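Local coordinates for protein lectin CEL-I, N-acetyl-D-galactosamine-specific C-type (Cucumaria echinata, PDB 4WQQ) that binds N-acetylgalactosamine and galactose in its natural form as a calcium-dependent C-type lectin, and in this engineered form binds mannose, at residues Y16-T21 and Q131-C136; L40-D45 and C136-E141. The protein carries 3 engineered substitutions. All coordinates share one frame; numbering follows the deposited sequence.

Interaction 1 (Y16-T21 and Q131-C136); sequences YRFFNT and QAKYMC
Phe19 and Tyr134 cross obliquely on one face of an antiparallel pair in the C-type lectin fold, where strand 14-23 runs beside strand 132-140, the axes of 16-21 and 132-136 meeting at 162°. Their rings are nearly parallel, planes at 15°, yet slid so far apart (centroids 5.0 Å) that they barely overlap; it is Phe19 CB that sits over the tyrosine face, 3.4 Å from Tyr134 CZ. Tyr134 CG lies between the backbone N and the carbonyl carbon (chi1 65°), on the same side of the sheet as Phe19. Cys136 SG lies in the plane of the Tyr134 ring, at its edge, and approaches the Phe19 ring obliquely, with SG 3.6 Å from Phe19 CE2. That sulfur forms the disulfide with Cys32 of helix 25-34, a helix that also packs on Tyr134.

On the other face, Phe18 and Met135 form a non-hydrogen-bonded pair and cross at about a right angle, Met135 CE lying 3.9 Å from Phe18 CB. Lys133 CB meets the edge of the Phe18 ring, 3.6 Å from Phe18 CE1. Helix 52-65 and strand 71-77 contribute further residues to this buried side. Between the faces, the Arg17–Cys136 pair is joined by two backbone bonds, while Phe19 N bonds Tyr134 O at 3.0 Å and the return bond from Tyr134 N is weak.

At the end of the pair, the buried Lys133, bent at chi2 and chi4, lies alongside the exposed Asn20. Its ammonium also pairs with Asp66 and Gln68, and Lys133 NZ donates in the carbonyl plane to Asn20 OD1 at 2.9 Å.

Interaction 2 (L40-D45 and C136-E141); sequences LNVRSD and CKLTFE
An antiparallel ladder joins strand 42-46 of the C-type lectin domain to the C-terminal end of strand 132-140, and an Arg43–Glu141 salt bridge spans one face. The segment axes pass 4.7 Å apart at 159°. Arg43 and Thr139 form a hydrogen-bonded pair, Thr139 N donating to Arg43 O at 2.8 Å; Asp45 and Lys137 form another, and Glu141 N extends the ladder to Asn41 O.

The Arg43 chain turns at chi3 (-64°), and NE then donates to Glu141 OE1 at 2.8 Å. The acceptor lies in the guanidinium plane, whereas NE stands above the carboxylate plane. Arg43 NH1 pairs with Asp45 OD2 at 2.9 Å, and one water spans Arg43 NH2 and Glu141 OE2. Asp45 OD1 is held by Thr88.

The opposite face is largely apolar: Val42 and Phe140 point the same way, Val42 CG2 lying 3.7 Å from Phe140 CD1, and Leu138 CD2 packs 3.5 Å from Ser44 CB. Leu40 and Cys4 of the second subunit cover parts of this face, while Ser44 OG is satisfied by Cys32 O.

With a carboxylate at NE, another at NH1 and a water at NH2, the guanidinium is gripped on three nitrogens, which fixes its rotation and probably offsets the negative charge of Asp45 and Glu141.

Strand 132-140 serves both contacts: interaction 1 pairs its first half with strand 14-23, interaction 2 its second half with strand 42-46. They share Cys136, whose backbone bonds to Arg17 in interaction 1, and Tyr16 CE2 packs against Lys137 CD at 3.8 Å where they adjoin. Interaction 1 lies deeper, its centre about 8 Å from the chain centre, against about 14 Å for interaction 2, and its side chains are mainly aromatic and sulfur-bearing, packed between helices 25-34 and 52-65. Interaction 2 is partly buried: a salt-bridge network with a bridging water occupies one face, while the other faces the second subunit. The sugar site is nearer interaction 1, with mannose about 11 Å from the Ala132 side chain.

Interaction 1 (Y16-T21 and Q131-C136)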
loop_
_atom_site.group_PDB
_atom_site.type_symbol
_atom_site.label_atom_id
_atom_site.label_comp_id
_atom_site.label_asym_id
_atom_site.label_seq_id
_atom_site.Cartn_x
_atom_site.Cartn_y
_atom_site.Cartn_z
ATOM N N TYR A 16 -7.725 2.473 6.142
ATOM C CA TYR A 16 -8.298 3.576 6.906
ATOM C C TYR A 16 -7.443 3.870 8.148
ATOM O O TYR A 16 -6.831 2.968 8.770
ATOM C CB TYR A 16 -9.784 3.280 7.333
ATOM C CG TYR A 16 -10.696 3.003 6.175
ATOM C CD1 TYR A 16 -10.744 1.749 5.615
ATOM C CD2 TYR A 16 -11.526 3.953 5.677
ATOM C CE1 TYR A 16 -11.559 1.488 4.532
ATOM C CE2 TYR A 16 -12.385 3.702 4.608
ATOM C CZ TYR A 16 -12.387 2.467 4.031
ATOM O OH TYR A 16 -13.205 2.124 2.952
ATOM N N ARG A 17 -7.373 5.144 8.558
ATOM C CA ARG A 17 -6.701 5.535 9.755
ATOM C C ARG A 17 -7.409 6.698 10.427
ATOM O O ARG A 17 -7.612 7.749 9.826
ATOM C CB ARG A 17 -5.252 5.903 9.506
ATOM C CG ARG A 17 -4.437 6.151 10.772
ATOM C CD ARG A 17 -2.956 6.086 10.454
ATOM N NE ARG A 17 -2.167 6.489 11.599
ATOM C CZ ARG A 17 -0.855 6.665 11.591
ATOM N NH1 ARG A 17 -0.160 6.477 10.478
ATOM N NH2 ARG A 17 -0.257 7.070 12.721
ATOM N N PHE A 18 -7.782 6.478 11.682
ATOM C CA PHE A 18 -8.367 7.488 12.485
ATOM C C PHE A 18 -7.358 8.250 13.322
ATOM O O PHE A 18 -6.470 7.647 13.942
ATOM C CB PHE A 18 -9.394 6.826 13.421
ATOM C CG PHE A 18 -9.965 7.774 14.435
ATOM C CD1 PHE A 18 -10.710 8.862 14.011
ATOM C CD2 PHE A 18 -9.690 7.626 15.813
ATOM C CE1 PHE A 18 -11.213 9.786 14.892
ATOM C CE2 PHE A 18 -10.214 8.546 16.710
ATOM C CZ PHE A 18 -10.936 9.637 16.279
ATOM N N PHE A 19 -7.482 9.581 13.273
ATOM C CA PHE A 19 -6.710 10.510 14.032
ATOM C C PHE A 19 -7.555 11.222 15.062
ATOM O O PHE A 19 -8.420 12.026 14.791
ATOM C CB PHE A 19 -6.044 11.523 13.122
ATOM C CG PHE A 19 -4.983 10.911 12.262
ATOM C CD1 PHE A 19 -3.693 10.753 12.726
ATOM C CD2 PHE A 19 -5.307 10.424 11.011
ATOM C CE1 PHE A 19 -2.705 10.161 11.937
ATOM C CE2 PHE A 19 -4.330 9.820 10.254
ATOM C CZ PHE A 19 -3.039 9.694 10.715
ATOM N N ASN A 20 -7.249 10.915 16.312
ATOM C CA ASN A 20 -8.041 11.385 17.453
ATOM C C ASN A 20 -7.536 12.735 17.937
ATOM O O ASN A 20 -7.119 12.902 19.063
ATOM C CB ASN A 20 -8.024 10.339 18.540
ATOM C CG ASN A 20 -9.111 10.557 19.566
ATOM O OD1 ASN A 20 -10.019 11.327 19.383
ATOM N ND2 ASN A 20 -9.037 9.821 20.638
ATOM N N THR A 21 -7.599 13.695 17.021
ATOM C CA THR A 21 -7.083 15.049 17.203
ATOM C C THR A 21 -8.073 15.982 16.638
ATOM O O THR A 21 -8.495 15.877 15.450
ATOM C CB THR A 21 -5.709 15.197 16.471
ATOM O OG1 THR A 21 -4.722 14.361 17.116
ATOM C CG2 THR A 21 -5.195 16.636 16.476
ATOM N N GLN A 131 -14.274 22.543 14.475
ATOM C CA GLN A 131 -13.244 21.548 14.641
ATOM C C GLN A 131 -13.887 20.187 14.920
ATOM O O GLN A 131 -14.975 20.119 15.458
ATOM C CB GLN A 131 -12.256 21.940 15.753
ATOM C CG GLN A 131 -11.565 23.272 15.439
ATOM C CD GLN A 131 -10.173 23.493 15.984
ATOM O OE1 GLN A 131 -9.655 24.627 15.925
ATOM N NE2 GLN A 131 -9.558 22.491 16.507
ATOM N N ALA A 132 -13.175 19.117 14.545
ATOM C CA ALA A 132 -13.620 17.768 14.622
ATOM C C ALA A 132 -12.430 16.853 14.537
ATOM O O ALA A 132 -11.345 17.307 14.181
ATOM C CB ALA A 132 -14.636 17.403 13.536
ATOM N N LYS A 133 -12.677 15.562 14.841
ATOM C CA LYS A 133 -11.686 14.499 14.667
ATOM C C LYS A 133 -11.620 14.193 13.158
ATOM O O LYS A 133 -12.411 14.773 12.417
ATOM C CB LYS A 133 -12.033 13.277 15.493
ATOM C CG LYS A 133 -12.347 13.601 16.931
ATOM C CD LYS A 133 -11.187 14.206 17.696
ATOM C CE LYS A 133 -11.628 14.546 19.166
ATOM N NZ LYS A 133 -11.998 13.311 19.916
ATOM N N TYR A 134 -10.711 13.340 12.698
ATOM C CA TYR A 134 -10.709 13.029 11.268
ATOM C C TYR A 134 -10.243 11.616 10.976
ATOM O O TYR A 134 -9.625 10.976 11.769
ATOM C CB TYR A 134 -9.949 14.085 10.459
ATOM C CG TYR A 134 -8.478 14.164 10.752
ATOM C CD1 TYR A 134 -7.999 14.883 11.820
ATOM C CD2 TYR A 134 -7.534 13.553 9.878
ATOM C CE1 TYR A 134 -6.649 14.974 12.030
ATOM C CE2 TYR A 134 -6.203 13.623 10.091
ATOM C CZ TYR A 134 -5.739 14.321 11.169
ATOM O OH TYR A 134 -4.370 14.446 11.439
ATOM N N MET A 135 -10.614 11.180 9.803
ATOM C CA MET A 135 -10.274 9.856 9.334
ATOM C C MET A 135 -9.709 9.960 7.902
ATOM O O MET A 135 -10.316 10.595 7.020
ATOM C CB MET A 135 -11.584 9.109 9.260
ATOM C CG MET A 135 -11.583 7.759 8.622
ATOM S SD MET A 135 -11.297 6.454 9.786
ATOM C CE MET A 135 -12.541 6.609 11.145
ATOM N N CYS A 136 -8.625 9.250 7.665
ATOM C CA CYS A 136 -8.058 9.170 6.339
ATOM C C CYS A 136 -8.296 7.806 5.702
ATOM O O CYS A 136 -8.594 6.825 6.403
ATOM C CB CYS A 136 -6.562 9.423 6.372
ATOM S SG CYS A 136 -6.084 10.924 7.300
#

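Interaction 2 (L40-D45 and C136-E141)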
loop_
_atom_site.group_PDB
_atom_site.type_symbol
_atom_site.label_atom_id
_atom_site.label_comp_id
_atom_site.label_asym_id
_atom_site.label_seq_id
_atom_site.Cartn_x
_atom_site.Cartn_y
_atom_site.Cartn_z
ATOM N N LEU A 40 3.816 4.779 -5.705
ATOM C CA LEU A 40 2.912 3.608 -5.750
ATOM C C LEU A 40 1.482 3.997 -6.173
ATOM O O LEU A 40 0.569 3.159 -6.133
ATOM C CB LEU A 40 2.865 2.895 -4.397
ATOM C CG LEU A 40 4.159 2.149 -4.001
ATOM C CD1 LEU A 40 4.169 1.724 -2.508
ATOM C CD2 LEU A 40 4.429 1.023 -4.931
ATOM N N ASN A 41 1.301 5.259 -6.601
ATOM C CA ASN A 41 -0.019 5.824 -6.936
ATOM C C ASN A 41 -1.022 5.586 -5.849
ATOM O O ASN A 41 -2.161 5.220 -6.073
ATOM C CB ASN A 41 -0.518 5.270 -8.274
ATOM C CG ASN A 41 0.358 5.683 -9.393
ATOM O OD1 ASN A 41 0.833 6.824 -9.447
ATOM N ND2 ASN A 41 0.725 4.733 -10.203
ATOM N N VAL A 42 -0.558 5.775 -4.613
ATOM C CA VAL A 42 -1.457 5.685 -3.455
ATOM C C VAL A 42 -1.906 7.071 -3.019
ATOM O O VAL A 42 -1.099 7.904 -2.549
ATOM C CB VAL A 42 -0.811 4.977 -2.250
ATOM C CG1 VAL A 42 -1.769 4.840 -1.090
ATOM C CG2 VAL A 42 -0.299 3.600 -2.662
ATOM N N ARG A 43 -3.183 7.338 -3.176
ATOM C CA ARG A 43 -3.753 8.580 -2.623
ATOM C C ARG A 43 -4.172 8.333 -1.206
ATOM O O ARG A 43 -4.852 7.376 -0.920
ATOM C CB ARG A 43 -4.969 9.018 -3.473
ATOM C CG ARG A 43 -5.846 10.036 -2.766
ATOM C CD ARG A 43 -7.154 10.359 -3.463
ATOM N NE ARG A 43 -6.906 10.978 -4.744
ATOM C CZ ARG A 43 -6.635 12.263 -4.910
ATOM N NH1 ARG A 43 -6.796 13.135 -3.927
ATOM N NH2 ARG A 43 -6.278 12.698 -6.083
ATOM N N SER A 44 -3.722 9.206 -0.300
ATOM C CA SER A 44 -4.290 9.337 1.016
ATOM C C SER A 44 -5.116 10.588 1.041
ATOM O O SER A 44 -4.710 11.606 0.545
ATOM C CB SER A 44 -3.174 9.371 2.059
ATOM O OG SER A 44 -3.653 9.504 3.400
ATOM N N ASP A 45 -6.310 10.518 1.617
ATOM C CA ASP A 45 -7.233 11.664 1.579
ATOM C C ASP A 45 -8.230 11.508 2.709
ATOM O O ASP A 45 -8.254 10.457 3.438
ATOM C CB ASP A 45 -7.878 11.715 0.211
ATOM C CG ASP A 45 -8.248 13.097 -0.235
ATOM O OD1 ASP A 45 -8.692 13.929 0.619
ATOM O OD2 ASP A 45 -8.237 13.342 -1.467
ATOM N N CYS A 136 -8.625 9.250 7.665
ATOM C CA CYS A 136 -8.058 9.170 6.339
ATOM C C CYS A 136 -8.296 7.806 5.702
ATOM O O CYS A 136 -8.594 6.825 6.403
ATOM C CB CYS A 136 -6.562 9.423 6.372
ATOM S SG CYS A 136 -6.084 10.924 7.300
ATOM N N LYS A 137 -8.164 7.774 4.398
ATOM C CA LYS A 137 -8.449 6.553 3.604
ATOM C C LYS A 137 -7.396 6.527 2.548
ATOM O O LYS A 137 -7.128 7.549 1.933
ATOM C CB LYS A 137 -9.837 6.687 3.000
ATOM C CG LYS A 137 -10.315 5.658 2.022
ATOM C CD LYS A 137 -11.804 5.938 1.647
ATOM C CE LYS A 137 -12.196 5.148 0.409
ATOM N NZ LYS A 137 -13.626 5.257 0.044
ATOM N N LEU A 138 -6.862 5.326 2.281
ATOM C CA LEU A 138 -6.053 5.076 1.114
ATOM C C LEU A 138 -6.836 4.560 -0.068
ATOM O O LEU A 138 -7.658 3.653 0.081
ATOM C CB LEU A 138 -4.986 4.078 1.461
ATOM C CG LEU A 138 -4.075 4.484 2.609
ATOM C CD1 LEU A 138 -3.012 3.451 2.700
ATOM C CD2 LEU A 138 -3.427 5.882 2.536
ATOM N N THR A 139 -6.527 5.125 -1.237
ATOM C CA THR A 139 -7.091 4.662 -2.502
ATOM C C THR A 139 -5.901 4.285 -3.421
ATOM O O THR A 139 -4.998 5.078 -3.672
ATOM C CB THR A 139 -7.993 5.742 -3.170
ATOM O OG1 THR A 139 -9.071 6.051 -2.277
ATOM C CG2 THR A 139 -8.592 5.264 -4.495
ATOM N N PHE A 140 -5.944 3.060 -3.949
ATOM C CA PHE A 140 -4.924 2.553 -4.857
ATOM C C PHE A 140 -5.329 2.828 -6.242
ATOM O O PHE A 140 -6.103 2.103 -6.838
ATOM C CB PHE A 140 -4.667 1.116 -4.568
ATOM C CG PHE A 140 -4.360 0.901 -3.111
ATOM C CD1 PHE A 140 -3.122 1.189 -2.602
ATOM C CD2 PHE A 140 -5.328 0.431 -2.252
ATOM C CE1 PHE A 140 -2.877 1.016 -1.249
ATOM C CE2 PHE A 140 -5.095 0.298 -0.897
ATOM C CZ PHE A 140 -3.873 0.576 -0.381
ATOM N N GLU A 141 -4.821 3.971 -6.693
ATOM C CA GLU A 141 -5.159 4.602 -7.943
ATOM C C GLU A 141 -4.401 3.992 -9.085
ATOM O O GLU A 141 -3.482 3.181 -8.946
ATOM C CB GLU A 141 -4.877 6.093 -7.868
ATOM C CG GLU A 141 -5.755 6.762 -6.857
ATOM C CD GLU A 141 -5.700 8.272 -6.940
ATOM O OE1 GLU A 141 -6.739 8.916 -6.663
ATOM O OE2 GLU A 141 -4.645 8.797 -7.290
ATOM O OXT GLU A 141 -4.743 4.306 -10.242
HETATM O O HOH W 1 -2.083 2.254 -6.664
HETATM O O HOH W 2 -5.173 11.183 -8.342
#